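Local coordinates for protein 2-hydroxymethyl glutarate dehydrogenase (Eubacterium barkeri, PDB 3CKY) that catalyses the NAD-dependent reduction of 2-formylglutarate to (S)-2-hydroxymethylglutarate, a step in the fermentation of nicotinate, at residues G13-P18 / K129-G134; I5-I10 / Q151-V156. All blocks are in the same frame, centred on the assembly; numbering follows the deposited sequence.

Contact 1: residues G13-P18 / K129-G134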
ATOM      1  N   GLY A  13       0.549 -29.609 -22.496  1.00 75.75           N
ATOM      2  CA  GLY A  13       1.765 -28.993 -21.991  1.00 75.84           C
ATOM      3  C   GLY A  13       2.590 -29.941 -21.138  1.00 76.01           C
ATOM      4  O   GLY A  13       2.529 -31.165 -21.300  1.00 76.02           O
ATOM      5  N   ALA A  14       3.369 -29.361 -20.228  1.00 76.09           N
ATOM      6  CA  ALA A  14       4.192 -30.134 -19.304  1.00 76.10           C
ATOM      7  C   ALA A  14       3.316 -30.962 -18.364  1.00 76.16           C
ATOM      8  O   ALA A  14       3.714 -32.041 -17.934  1.00 76.29           O
ATOM      9  CB  ALA A  14       5.107 -29.211 -18.508  1.00 76.12           C
ATOM     10  N   MET A  15       2.123 -30.449 -18.065  1.00 76.12           N
ATOM     11  CA  MET A  15       1.153 -31.136 -17.220  1.00 75.95           C
ATOM     12  C   MET A  15       0.255 -32.057 -18.042  1.00 75.80           C
ATOM     13  O   MET A  15       0.063 -33.218 -17.688  1.00 75.85           O
ATOM     14  CB  MET A  15       0.277 -30.115 -16.489  1.00 76.27           C
ATOM     15  CG  MET A  15       1.051 -29.105 -15.650  1.00 76.95           C
ATOM     16  SD  MET A  15       1.825 -29.865 -14.221  1.00 78.69           S
ATOM     17  CE  MET A  15       0.391 -30.059 -13.177  1.00 77.52           C
ATOM     18  N   GLY A  16      -0.293 -31.533 -19.137  1.00 75.46           N
ATOM     19  CA  GLY A  16      -1.255 -32.270 -19.960  1.00 75.16           C
ATOM     20  C   GLY A  16      -0.739 -33.607 -20.458  1.00 74.97           C
ATOM     21  O   GLY A  16      -1.453 -34.615 -20.424  1.00 74.94           O
ATOM     22  N   LYS A  17       0.514 -33.618 -20.907  1.00 74.73           N
ATOM     23  CA  LYS A  17       1.108 -34.811 -21.491  1.00 74.49           C
ATOM     24  C   LYS A  17       1.125 -36.004 -20.516  1.00 74.30           C
ATOM     25  O   LYS A  17       0.533 -37.038 -20.824  1.00 74.45           O
ATOM     26  CB  LYS A  17       2.500 -34.505 -22.059  1.00 74.47           C
ATOM     27  CG  LYS A  17       3.053 -35.594 -22.964  1.00 74.55           C
ATOM     28  N   PRO A  18       1.782 -35.873 -19.340  1.00 73.97           N
ATOM     29  CA  PRO A  18       1.781 -36.994 -18.379  1.00 73.83           C
ATOM     30  C   PRO A  18       0.394 -37.404 -17.865  1.00 73.60           C
ATOM     31  O   PRO A  18       0.173 -38.584 -17.581  1.00 73.42           O
ATOM     32  CB  PRO A  18       2.649 -36.473 -17.221  1.00 73.78           C
ATOM     33  CG  PRO A  18       2.653 -35.004 -17.360  1.00 73.88           C
ATOM     34  CD  PRO A  18       2.575 -34.739 -18.834  1.00 73.94           C
ATOM     35  N   LYS A 129       6.442 -33.254 -11.916  1.00 65.29           N
ATOM     36  CA  LYS A 129       6.784 -34.505 -11.243  1.00 65.38           C
ATOM     37  C   LYS A 129       5.548 -35.187 -10.640  1.00 65.28           C
ATOM     38  O   LYS A 129       5.390 -36.408 -10.745  1.00 65.42           O
ATOM     39  CB  LYS A 129       7.857 -34.269 -10.173  1.00 65.49           C
ATOM     40  CG  LYS A 129       9.168 -33.726 -10.756  1.00 65.88           C
ATOM     41  CD  LYS A 129      10.398 -34.345 -10.096  1.00 65.69           C
ATOM     42  CE  LYS A 129      11.635 -34.201 -10.977  1.00 65.50           C
ATOM     43  NZ  LYS A 129      12.804 -34.909 -10.401  1.00 65.78           N
ATOM     44  N   GLY A 130       4.672 -34.397 -10.026  1.00 65.08           N
ATOM     45  CA  GLY A 130       3.393 -34.901  -9.544  1.00 65.00           C
ATOM     46  C   GLY A 130       2.469 -35.326 -10.668  1.00 64.87           C
ATOM     47  O   GLY A 130       1.684 -36.254 -10.512  1.00 64.88           O
ATOM     48  N   ALA A 131       2.557 -34.636 -11.802  1.00 64.80           N
ATOM     49  CA  ALA A 131       1.769 -34.971 -12.981  1.00 64.76           C
ATOM     50  C   ALA A 131       2.183 -36.338 -13.532  1.00 64.69           C
ATOM     51  O   ALA A 131       1.337 -37.167 -13.875  1.00 64.66           O
ATOM     52  CB  ALA A 131       1.929 -33.894 -14.043  1.00 64.71           C
ATOM     53  N   GLU A 132       3.493 -36.554 -13.610  1.00 64.55           N
ATOM     54  CA  GLU A 132       4.058 -37.819 -14.075  1.00 64.58           C
ATOM     55  C   GLU A 132       3.683 -38.979 -13.157  1.00 64.35           C
ATOM     56  O   GLU A 132       3.229 -40.020 -13.621  1.00 64.22           O
ATOM     57  CB  GLU A 132       5.582 -37.716 -14.171  1.00 64.53           C
ATOM     58  CG  GLU A 132       6.070 -36.850 -15.326  1.00 65.01           C
ATOM     59  CD  GLU A 132       7.553 -36.520 -15.241  1.00 65.34           C
ATOM     60  OE1 GLU A 132       8.002 -35.638 -16.002  1.00 66.59           O
ATOM     61  OE2 GLU A 132       8.271 -37.134 -14.421  1.00 66.37           O
ATOM     62  N   ALA A 133       3.854 -38.778 -11.852  1.00 64.19           N
ATOM     63  CA  ALA A 133       3.559 -39.813 -10.858  1.00 63.97           C
ATOM     64  C   ALA A 133       2.061 -40.025 -10.617  1.00 63.79           C
ATOM     65  O   ALA A 133       1.679 -40.979  -9.946  1.00 63.89           O
ATOM     66  CB  ALA A 133       4.249 -39.487  -9.537  1.00 63.93           C
ATOM     67  N   GLY A 134       1.218 -39.138 -11.141  1.00 63.52           N
ATOM     68  CA  GLY A 134      -0.222 -39.211 -10.904  1.00 63.31           C
ATOM     69  C   GLY A 134      -0.608 -38.877  -9.470  1.00 63.13           C
ATOM     70  O   GLY A 134      -1.612 -39.384  -8.958  1.00 63.03           O
TER
HETATM   71  O   HOH W   1       2.506 -40.306 -16.823  1.00 75.23           O

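Contact 2: residues I5-I10 / Q151-V156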
ATOM      1  N   ILE A   5     -15.454 -44.246 -21.050  1.00 72.43           N
ATOM      2  CA  ILE A   5     -15.484 -42.800 -20.903  1.00 72.40           C
ATOM      3  C   ILE A   5     -14.470 -42.211 -21.890  1.00 72.43           C
ATOM      4  O   ILE A   5     -13.408 -42.802 -22.132  1.00 72.42           O
ATOM      5  CB  ILE A   5     -15.207 -42.362 -19.433  1.00 72.40           C
ATOM      6  CG1 ILE A   5     -15.563 -40.883 -19.224  1.00 72.44           C
ATOM      7  CG2 ILE A   5     -13.760 -42.653 -19.027  1.00 72.20           C
ATOM      8  CD1 ILE A   5     -17.055 -40.599 -19.260  1.00 72.26           C
ATOM      9  N   LYS A   6     -14.823 -41.078 -22.493  1.00 72.33           N
ATOM     10  CA  LYS A   6     -13.980 -40.447 -23.502  1.00 72.30           C
ATOM     11  C   LYS A   6     -13.394 -39.162 -22.952  1.00 72.32           C
ATOM     12  O   LYS A   6     -14.130 -38.236 -22.618  1.00 72.17           O
ATOM     13  CB  LYS A   6     -14.784 -40.156 -24.772  1.00 72.24           C
ATOM     14  CG  LYS A   6     -15.461 -41.378 -25.399  1.00 72.12           C
ATOM     15  CD  LYS A   6     -14.483 -42.518 -25.659  1.00 72.00           C
ATOM     16  CE  LYS A   6     -15.165 -43.719 -26.295  1.00 72.03           C
ATOM     17  NZ  LYS A   6     -14.324 -44.943 -26.158  1.00 71.65           N
ATOM     18  N   ILE A   7     -12.067 -39.121 -22.861  1.00 72.46           N
ATOM     19  CA  ILE A   7     -11.349 -37.961 -22.350  1.00 72.54           C
ATOM     20  C   ILE A   7     -10.710 -37.169 -23.484  1.00 72.47           C
ATOM     21  O   ILE A   7     -10.168 -37.742 -24.422  1.00 72.47           O
ATOM     22  CB  ILE A   7     -10.258 -38.376 -21.336  1.00 72.53           C
ATOM     23  CG1 ILE A   7     -10.851 -39.277 -20.244  1.00 72.74           C
ATOM     24  CG2 ILE A   7      -9.595 -37.152 -20.722  1.00 72.49           C
ATOM     25  CD1 ILE A   7     -12.203 -38.826 -19.713  1.00 72.65           C
ATOM     26  N   GLY A   8     -10.776 -35.845 -23.379  1.00 72.51           N
ATOM     27  CA  GLY A   8     -10.177 -34.945 -24.356  1.00 72.56           C
ATOM     28  C   GLY A   8      -9.203 -33.979 -23.711  1.00 72.54           C
ATOM     29  O   GLY A   8      -9.368 -33.590 -22.553  1.00 72.26           O
ATOM     30  N   PHE A   9      -8.184 -33.596 -24.471  1.00 72.76           N
ATOM     31  CA  PHE A   9      -7.181 -32.639 -24.018  1.00 73.01           C
ATOM     32  C   PHE A   9      -7.020 -31.506 -25.027  1.00 73.24           C
ATOM     33  O   PHE A   9      -6.497 -31.709 -26.127  1.00 73.22           O
ATOM     34  CB  PHE A   9      -5.836 -33.336 -23.811  1.00 72.77           C
ATOM     35  CG  PHE A   9      -5.755 -34.125 -22.541  1.00 72.69           C
ATOM     36  CD1 PHE A   9      -6.140 -35.459 -22.507  1.00 72.46           C
ATOM     37  CD2 PHE A   9      -5.296 -33.533 -21.373  1.00 72.62           C
ATOM     38  CE1 PHE A   9      -6.067 -36.193 -21.329  1.00 72.60           C
ATOM     39  CE2 PHE A   9      -5.217 -34.262 -20.189  1.00 72.79           C
ATOM     40  CZ  PHE A   9      -5.600 -35.592 -20.170  1.00 72.66           C
ATOM     41  N   ILE A  10      -7.478 -30.317 -24.643  1.00 73.67           N
ATOM     42  CA  ILE A  10      -7.247 -29.098 -25.413  1.00 73.97           C
ATOM     43  C   ILE A  10      -5.923 -28.499 -24.953  1.00 74.17           C
ATOM     44  O   ILE A  10      -5.873 -27.706 -24.002  1.00 74.13           O
ATOM     45  CB  ILE A  10      -8.413 -28.094 -25.253  1.00 73.98           C
ATOM     46  CG1 ILE A  10      -9.704 -28.722 -25.789  1.00 74.42           C
ATOM     47  CG2 ILE A  10      -8.129 -26.803 -26.007  1.00 73.69           C
ATOM     48  CD1 ILE A  10     -10.936 -27.910 -25.526  1.00 74.56           C
ATOM     49  N   GLN A 151     -14.904 -37.459 -10.590  1.00 64.71           N
ATOM     50  CA  GLN A 151     -13.952 -37.899  -9.551  1.00 64.60           C
ATOM     51  C   GLN A 151     -13.102 -39.133  -9.909  1.00 64.40           C
ATOM     52  O   GLN A 151     -11.893 -39.122  -9.690  1.00 64.18           O
ATOM     53  CB  GLN A 151     -14.689 -38.114  -8.220  1.00 64.78           C
ATOM     54  CG  GLN A 151     -13.830 -38.605  -7.056  1.00 65.18           C
ATOM     55  CD  GLN A 151     -13.631 -40.114  -7.046  1.00 66.98           C
ATOM     56  OE1 GLN A 151     -14.526 -40.881  -7.412  1.00 68.73           O
ATOM     57  NE2 GLN A 151     -12.453 -40.549  -6.620  1.00 68.19           N
ATOM     58  N   PRO A 152     -13.723 -40.197 -10.449  1.00 64.23           N
ATOM     59  CA  PRO A 152     -12.936 -41.376 -10.842  1.00 64.16           C
ATOM     60  C   PRO A 152     -11.827 -41.101 -11.872  1.00 63.98           C
ATOM     61  O   PRO A 152     -10.746 -41.682 -11.790  1.00 64.00           O
ATOM     62  CB  PRO A 152     -13.992 -42.333 -11.424  1.00 64.14           C
ATOM     63  CG  PRO A 152     -15.279 -41.891 -10.824  1.00 64.16           C
ATOM     64  CD  PRO A 152     -15.159 -40.398 -10.709  1.00 64.29           C
ATOM     65  N   VAL A 153     -12.099 -40.226 -12.833  1.00 63.98           N
ATOM     66  CA  VAL A 153     -11.090 -39.813 -13.811  1.00 63.80           C
ATOM     67  C   VAL A 153     -10.011 -38.951 -13.142  1.00 63.60           C
ATOM     68  O   VAL A 153      -8.823 -39.144 -13.375  1.00 63.46           O
ATOM     69  CB  VAL A 153     -11.744 -39.058 -15.005  1.00 63.78           C
ATOM     70  CG1 VAL A 153     -10.689 -38.493 -15.956  1.00 63.58           C
ATOM     71  CG2 VAL A 153     -12.683 -39.987 -15.752  1.00 63.95           C
ATOM     72  N   LEU A 154     -10.439 -38.000 -12.316  1.00 63.44           N
ATOM     73  CA  LEU A 154      -9.518 -37.189 -11.513  1.00 63.48           C
ATOM     74  C   LEU A 154      -8.593 -38.061 -10.659  1.00 63.34           C
ATOM     75  O   LEU A 154      -7.414 -37.754 -10.492  1.00 63.28           O
ATOM     76  CB  LEU A 154     -10.307 -36.236 -10.601  1.00 63.47           C
ATOM     77  CG  LEU A 154     -10.607 -34.815 -11.082  1.00 64.07           C
ATOM     78  CD1 LEU A 154     -10.605 -34.675 -12.603  1.00 64.03           C
ATOM     79  CD2 LEU A 154     -11.926 -34.336 -10.480  1.00 63.71           C
ATOM     80  N   SER A 155      -9.137 -39.155 -10.133  1.00 63.19           N
ATOM     81  CA  SER A 155      -8.392 -40.047  -9.245  1.00 63.13           C
ATOM     82  C   SER A 155      -7.280 -40.832  -9.936  1.00 62.72           C
ATOM     83  O   SER A 155      -6.392 -41.345  -9.262  1.00 62.27           O
ATOM     84  CB  SER A 155      -9.350 -41.012  -8.550  1.00 63.22           C
ATOM     85  OG  SER A 155     -10.202 -40.290  -7.674  1.00 64.11           O
ATOM     86  N   VAL A 156      -7.321 -40.930 -11.264  1.00 62.54           N
ATOM     87  CA  VAL A 156      -6.203 -41.534 -12.012  1.00 62.56           C
ATOM     88  C   VAL A 156      -5.038 -40.553 -12.146  1.00 62.22           C
ATOM     89  O   VAL A 156      -3.891 -40.921 -11.933  1.00 62.40           O
ATOM     90  CB  VAL A 156      -6.622 -42.085 -13.415  1.00 62.65           C
ATOM     91  CG1 VAL A 156      -7.316 -41.030 -14.234  1.00 63.36           C
ATOM     92  CG2 VAL A 156      -5.410 -42.595 -14.174  1.00 62.56           C
TER

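Contact 1: residues G13-P18 / K129-G134
P18 and A131 meet where the first turn of helix 16-25 comes up against helix 127-133, and the ring of P18 can be followed atom by atom into this junction. Its CB points at the other helix and rests on backbone, 3.7 Å from CA of E132 and equally near the carbonyl oxygen of A131; the same CB also meets CG of the E132 side chain at 3.9 Å. One atom further out, P18 CG reaches the methyl of A131, CG to CB 3.6 Å. A proline is well placed in the opening turn of a helix, where the N-H it lacks is not needed, and its compact, rigid ring can lie against a neighbouring backbone; the CA atoms of P18 and E132 are 4.9 Å apart. Alanine suits the facing position, its small methyl taking both P18 CG and the sulfur of M15.

The residues G13 and G16 fit the glycine-rich GxGxxG pattern of a Rossmann nucleotide-binding fold, and the whole segment 13-18 belongs to the NAD(+) site inferred by similarity. M15, within this turn, brings SD to 4.0 Å from A131 CB. Its chain is bent at both chi2 (-69°) and chi3 (-76°), a folded course that a flexible, unbranched thioether can adopt. The M15 side chain lies about 8 Å from that of K174, the probable active-site lysine.

No direct hydrogen bond joins the two segments, but a water lies within hydrogen-bonding distance of P18 O (3.0 Å) and E132 O (3.3 Å), though it has more acceptors around it than protons to give. E132 O also accepts a hydrogen bond from N22 of helix 16-25. Just beyond, G134 takes a positive phi of 70°, natural for glycine, and closes helix 127-133 in a Schellman motif.

Contact 2: residues I5-I10 / Q151-V156
Strand 6-10 and helix 144-157 face each other with 8.7 Å between I7 CA and V153 CA, a gap that side chains have to fill, and no hydrogen bond joins the segments. The space is bridged by branched aliphatic side chains. I7 and V153 reach toward each other and meet tip to tip: CD1 of I7 stands 4.1 Å from V153 CG1 and 4.2 Å from V153 CG2, so one terminal methyl faces both prongs of the valine. In the isoleucine, CG1 stands beside the backbone N and opposite the carbonyl carbon (chi1 -52°), while CG2 lies opposite the backbone N; chi2 (-43°) then sets the direction of CD1. The valine has CG1 opposite its own backbone N, and both its methyls meet that CD1.

Strand 6-10 is an inner parallel strand of the Rossmann domain, lying between strands 29-33 and 63-66, and its backbone bonds to both: I7 pairs with T29 and Y31, K6 and G8 with I63. Isoleucine fits such a buried strand site, since beta-branching suits extended backbone and the side chain is wholly apolar. I7 also packs on I63, F65 and V28, while V153 touches I63, so the helix lies over two neighbouring strands.

Nearer the N-terminus, the exposed I5 adds a looser touch, CG2 to V153 CG2 4.4 Å, and also rests on D62. Within the helix, S155 uses its hydroxyl as well as its backbone N: OG donates to the carbonyl oxygen of Q151 at 2.9 Å, approaching from above the carbonyl plane by 44°. Serine can thus return its polar group to its own helix, and Q151 O holds two donors.

Both contacts belong to the Rossmann domain and use consecutive elements of it: contact 2 takes strand 6-10, contact 1 the glycine-rich turn and the helix that follow. They touch where G16 O packs against F9 CE2, at 3.8 Å. Each mixes a buried residue (A131; I7) with an exposed one (E132; I5), but contact 1 lies nearer the chain's centre, about 13 Å against about 19 Å between centres. One of its segments, 13-18, belongs to the inferred cofactor site, and it combines small apolar groups with a water near two carbonyls. Contact 2 sets a helix on an inner strand through aliphatic methyls alone, burying 97 Å² against 176 Å².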